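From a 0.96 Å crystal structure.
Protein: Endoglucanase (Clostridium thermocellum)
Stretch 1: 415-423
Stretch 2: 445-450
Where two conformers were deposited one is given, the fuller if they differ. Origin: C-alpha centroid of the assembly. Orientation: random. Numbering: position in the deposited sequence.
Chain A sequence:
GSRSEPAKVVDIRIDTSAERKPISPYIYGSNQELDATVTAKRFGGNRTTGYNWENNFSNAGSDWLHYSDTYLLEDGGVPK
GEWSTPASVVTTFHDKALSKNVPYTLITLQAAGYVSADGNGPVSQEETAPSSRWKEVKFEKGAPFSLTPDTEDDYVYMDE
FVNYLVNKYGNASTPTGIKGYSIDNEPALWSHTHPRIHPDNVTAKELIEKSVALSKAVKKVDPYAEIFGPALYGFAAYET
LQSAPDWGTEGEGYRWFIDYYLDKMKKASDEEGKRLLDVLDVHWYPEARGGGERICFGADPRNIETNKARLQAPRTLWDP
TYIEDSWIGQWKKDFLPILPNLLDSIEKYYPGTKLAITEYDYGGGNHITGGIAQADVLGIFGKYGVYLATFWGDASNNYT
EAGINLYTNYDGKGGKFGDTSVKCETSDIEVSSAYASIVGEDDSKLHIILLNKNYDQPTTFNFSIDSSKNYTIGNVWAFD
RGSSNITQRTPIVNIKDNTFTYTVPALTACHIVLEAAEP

Stretch 1, residues 415-423: GKFGDTSVK
Stretch 2 445-450: KLHIIL

No hydrogen bond links these two stretches of the endoglucanase chain; they are held by packing, and together they bury 276 Å². Stretch 2 is extended, running as a β-strand through Leu450 and beyond, with phi from about -95° to -135° and psi near 120° to 135°. The chain turns a corner at Lys445 (-117/124; m, t, t, t), and Leu450 (t, p) lies out of reach of stretch 1. Stretch 1 begins as a loop and becomes a strand at Thr420. The nearest CA atoms across the stretches are those of Phe417 and His447, 6.1 Å apart.

Gly415 (phi/psi -60/138) leads in without touching stretch 2. Lys416 is extended (-142/156) and points its CA-to-CB bond away, its side chain running out p, t, t, t at an exposed site suited to a charged amine. It contributes its backbone instead: its O lies 3.2 Å from CE1 of His447, a polar atom against a polarized ring carbon.

Phe417 (-56/151) supplies the largest buried patch of stretch 1. Its CB leaves sideways, but chi1 of -164° (t) and chi2 of 61° bring the ring nearer to stretch 2. There CD1 sits 3.7 Å from CB of His447, and CE1 reaches 3.5 Å from CG1 of Ile449, so the ring spans two residues whose side chains both point toward stretch 1. The intervening Ile448 (m, t) points away, as strand alternation requires, leaving its backbone N at the ring edge, 4.3 Å from CE1 of Phe417. A broad, flat aromatic suits this buried place, and Ile449, with chi1 and chi2 both m, meets it with aliphatic carbon.

At Gly418 (-62/165) the backbone lies close to the imidazole. Its N is 3.8 Å from CG of His447, over the same ring face as C of Phe417. A CB here would point toward stretch 2, about 3.9 Å from CD2 of His447. The histidine, chi1 -68° (m) and chi2 -101°, thus offers a flat surface to the peptide, while its ND1 is hydrogen-bonded elsewhere in the structure.

By Asp419 (-102/2) the chain has moved out of contact with stretch 2; its side chain is p (chi1 62°, chi2 -5°), exposed as suits a carboxylate, and OD1 is hydrogen-bonded elsewhere in the structure. Thr420 (-125/113, chi1 m) and Ser421 (-67/141, chi1 t) follow, buried but out of reach of stretch 2; OG1 of Thr420 is hydrogen-bonded elsewhere in the structure, which lets a hydroxyl sit in a buried place.

Val422 (-130/163, chi1 m) points back toward stretch 2. Its CG2 meets CD1 of Leu446 at 4.2 Å, a looser apolar contact; Leu446 starts away, but its t, p rotamer brings its end nearer. Branched aliphatic groups suit this buried spot. Lys423 (-62/131; t, t, t, p) ends the stretch beyond contact.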

# COMPACT_ATOMS: atom_id res chain seq x y z
N GLY A 415 -20.31 -6.89 5.79
CA GLY A 415 -20.81 -5.63 5.23
C GLY A 415 -19.63 -4.76 4.87
O GLY A 415 -18.68 -4.61 5.66
N LYS A 416 -19.70 -4.09 3.71
CA LYS A 416 -18.56 -3.31 3.23
C LYS A 416 -19.02 -2.03 2.55
O LYS A 416 -20.16 -1.90 2.09
CB LYS A 416 -17.66 -4.13 2.30
CG LYS A 416 -18.36 -4.63 1.07
CD LYS A 416 -17.40 -5.56 0.24
CE LYS A 416 -17.99 -6.02 -1.02
NZ LYS A 416 -17.12 -6.98 -1.75
N PHE A 417 -18.11 -1.06 2.53
CA PHE A 417 -18.31 0.17 1.77
C PHE A 417 -18.58 -0.19 0.31
O PHE A 417 -18.16 -1.23 -0.20
CB PHE A 417 -17.05 1.03 1.91
CG PHE A 417 -17.21 2.47 1.51
CD1 PHE A 417 -18.11 3.31 2.18
CD2 PHE A 417 -16.39 3.04 0.53
CE1 PHE A 417 -18.20 4.66 1.85
CE2 PHE A 417 -16.47 4.38 0.20
CZ PHE A 417 -17.38 5.22 0.87
N GLY A 418 -19.35 0.67 -0.37
CA GLY A 418 -19.61 0.46 -1.79
C GLY A 418 -18.33 0.50 -2.61
O GLY A 418 -17.27 1.00 -2.17
N ASP A 419 -18.45 -0.01 -3.85
CA ASP A 419 -17.34 -0.07 -4.79
C ASP A 419 -17.37 1.00 -5.85
O ASP A 419 -16.47 1.02 -6.71
CB ASP A 419 -17.20 -1.47 -5.39
CG ASP A 419 -18.40 -1.90 -6.19
OD1 ASP A 419 -19.41 -1.19 -6.22
OD2 ASP A 419 -18.29 -2.97 -6.86
N THR A 420 -18.34 1.91 -5.83
CA THR A 420 -18.39 3.03 -6.78
C THR A 420 -18.48 4.32 -5.97
O THR A 420 -19.48 4.56 -5.26
CB THR A 420 -19.61 2.88 -7.71
OG1 THR A 420 -19.42 1.70 -8.47
CG2 THR A 420 -19.73 4.09 -8.65
N SER A 421 -17.42 5.13 -6.05
CA SER A 421 -17.41 6.43 -5.41
C SER A 421 -18.41 7.37 -6.07
O SER A 421 -18.55 7.34 -7.32
CB SER A 421 -15.99 7.00 -5.60
OG SER A 421 -15.87 8.33 -5.11
N VAL A 422 -19.10 8.21 -5.28
CA VAL A 422 -19.99 9.21 -5.80
C VAL A 422 -19.66 10.56 -5.16
O VAL A 422 -19.03 10.63 -4.05
CB VAL A 422 -21.48 8.88 -5.64
CG1 VAL A 422 -21.77 7.53 -6.25
CG2 VAL A 422 -21.93 8.93 -4.18
N LYS A 423 -20.15 11.64 -5.78
CA LYS A 423 -19.83 12.97 -5.30
C LYS A 423 -20.35 13.21 -3.87
O LYS A 423 -21.54 12.99 -3.58
CB LYS A 423 -20.47 14.01 -6.25
CG LYS A 423 -20.13 15.45 -5.89
CD LYS A 423 -20.69 16.41 -6.97
CE LYS A 423 -20.24 17.86 -6.71
NZ LYS A 423 -18.73 17.98 -6.76
N LYS A 445 -28.63 1.41 -2.15
CA LYS A 445 -27.98 1.56 -0.83
C LYS A 445 -26.83 2.54 -1.01
O LYS A 445 -25.96 2.37 -1.86
CB LYS A 445 -27.47 0.23 -0.32
CG LYS A 445 -28.58 -0.78 -0.12
CD LYS A 445 -28.15 -1.93 0.80
CE LYS A 445 -29.28 -2.96 1.04
NZ LYS A 445 -28.68 -4.17 1.69
N LEU A 446 -26.90 3.58 -0.20
CA LEU A 446 -25.88 4.64 -0.24
C LEU A 446 -25.06 4.54 1.04
O LEU A 446 -25.60 4.62 2.15
CB LEU A 446 -26.56 6.00 -0.35
CG LEU A 446 -25.66 7.22 -0.22
CD1 LEU A 446 -24.56 7.23 -1.34
CD2 LEU A 446 -26.48 8.49 -0.30
N HIS A 447 -23.75 4.33 0.87
CA HIS A 447 -22.82 4.23 1.97
C HIS A 447 -22.07 5.53 2.18
O HIS A 447 -21.61 6.13 1.20
CB HIS A 447 -21.78 3.14 1.63
CG HIS A 447 -22.35 1.77 1.61
ND1 HIS A 447 -22.20 0.91 2.66
CD2 HIS A 447 -23.09 1.13 0.67
CE1 HIS A 447 -22.83 -0.22 2.36
NE2 HIS A 447 -23.38 -0.12 1.16
N ILE A 448 -21.95 5.96 3.45
CA ILE A 448 -21.27 7.19 3.76
C ILE A 448 -20.30 6.94 4.91
O ILE A 448 -20.73 6.49 5.99
CB ILE A 448 -22.24 8.34 4.17
CG1 ILE A 448 -23.29 8.56 3.08
CG2 ILE A 448 -21.46 9.60 4.47
CD1 ILE A 448 -24.47 9.41 3.56
N ILE A 449 -19.02 7.24 4.72
CA ILE A 449 -18.06 7.29 5.84
C ILE A 449 -17.97 8.74 6.25
O ILE A 449 -17.72 9.64 5.43
CB ILE A 449 -16.62 6.83 5.36
CG1 ILE A 449 -16.61 5.38 4.90
CG2 ILE A 449 -15.64 7.07 6.46
CD1 ILE A 449 -16.95 4.45 5.96
N LEU A 450 -18.25 8.99 7.54
CA LEU A 450 -18.34 10.33 8.08
C LEU A 450 -17.37 10.42 9.27
O LEU A 450 -17.53 9.66 10.24
CB LEU A 450 -19.78 10.61 8.55
CG LEU A 450 -19.99 11.96 9.22
CD1 LEU A 450 -19.73 13.13 8.27
CD2 LEU A 450 -21.44 12.00 9.74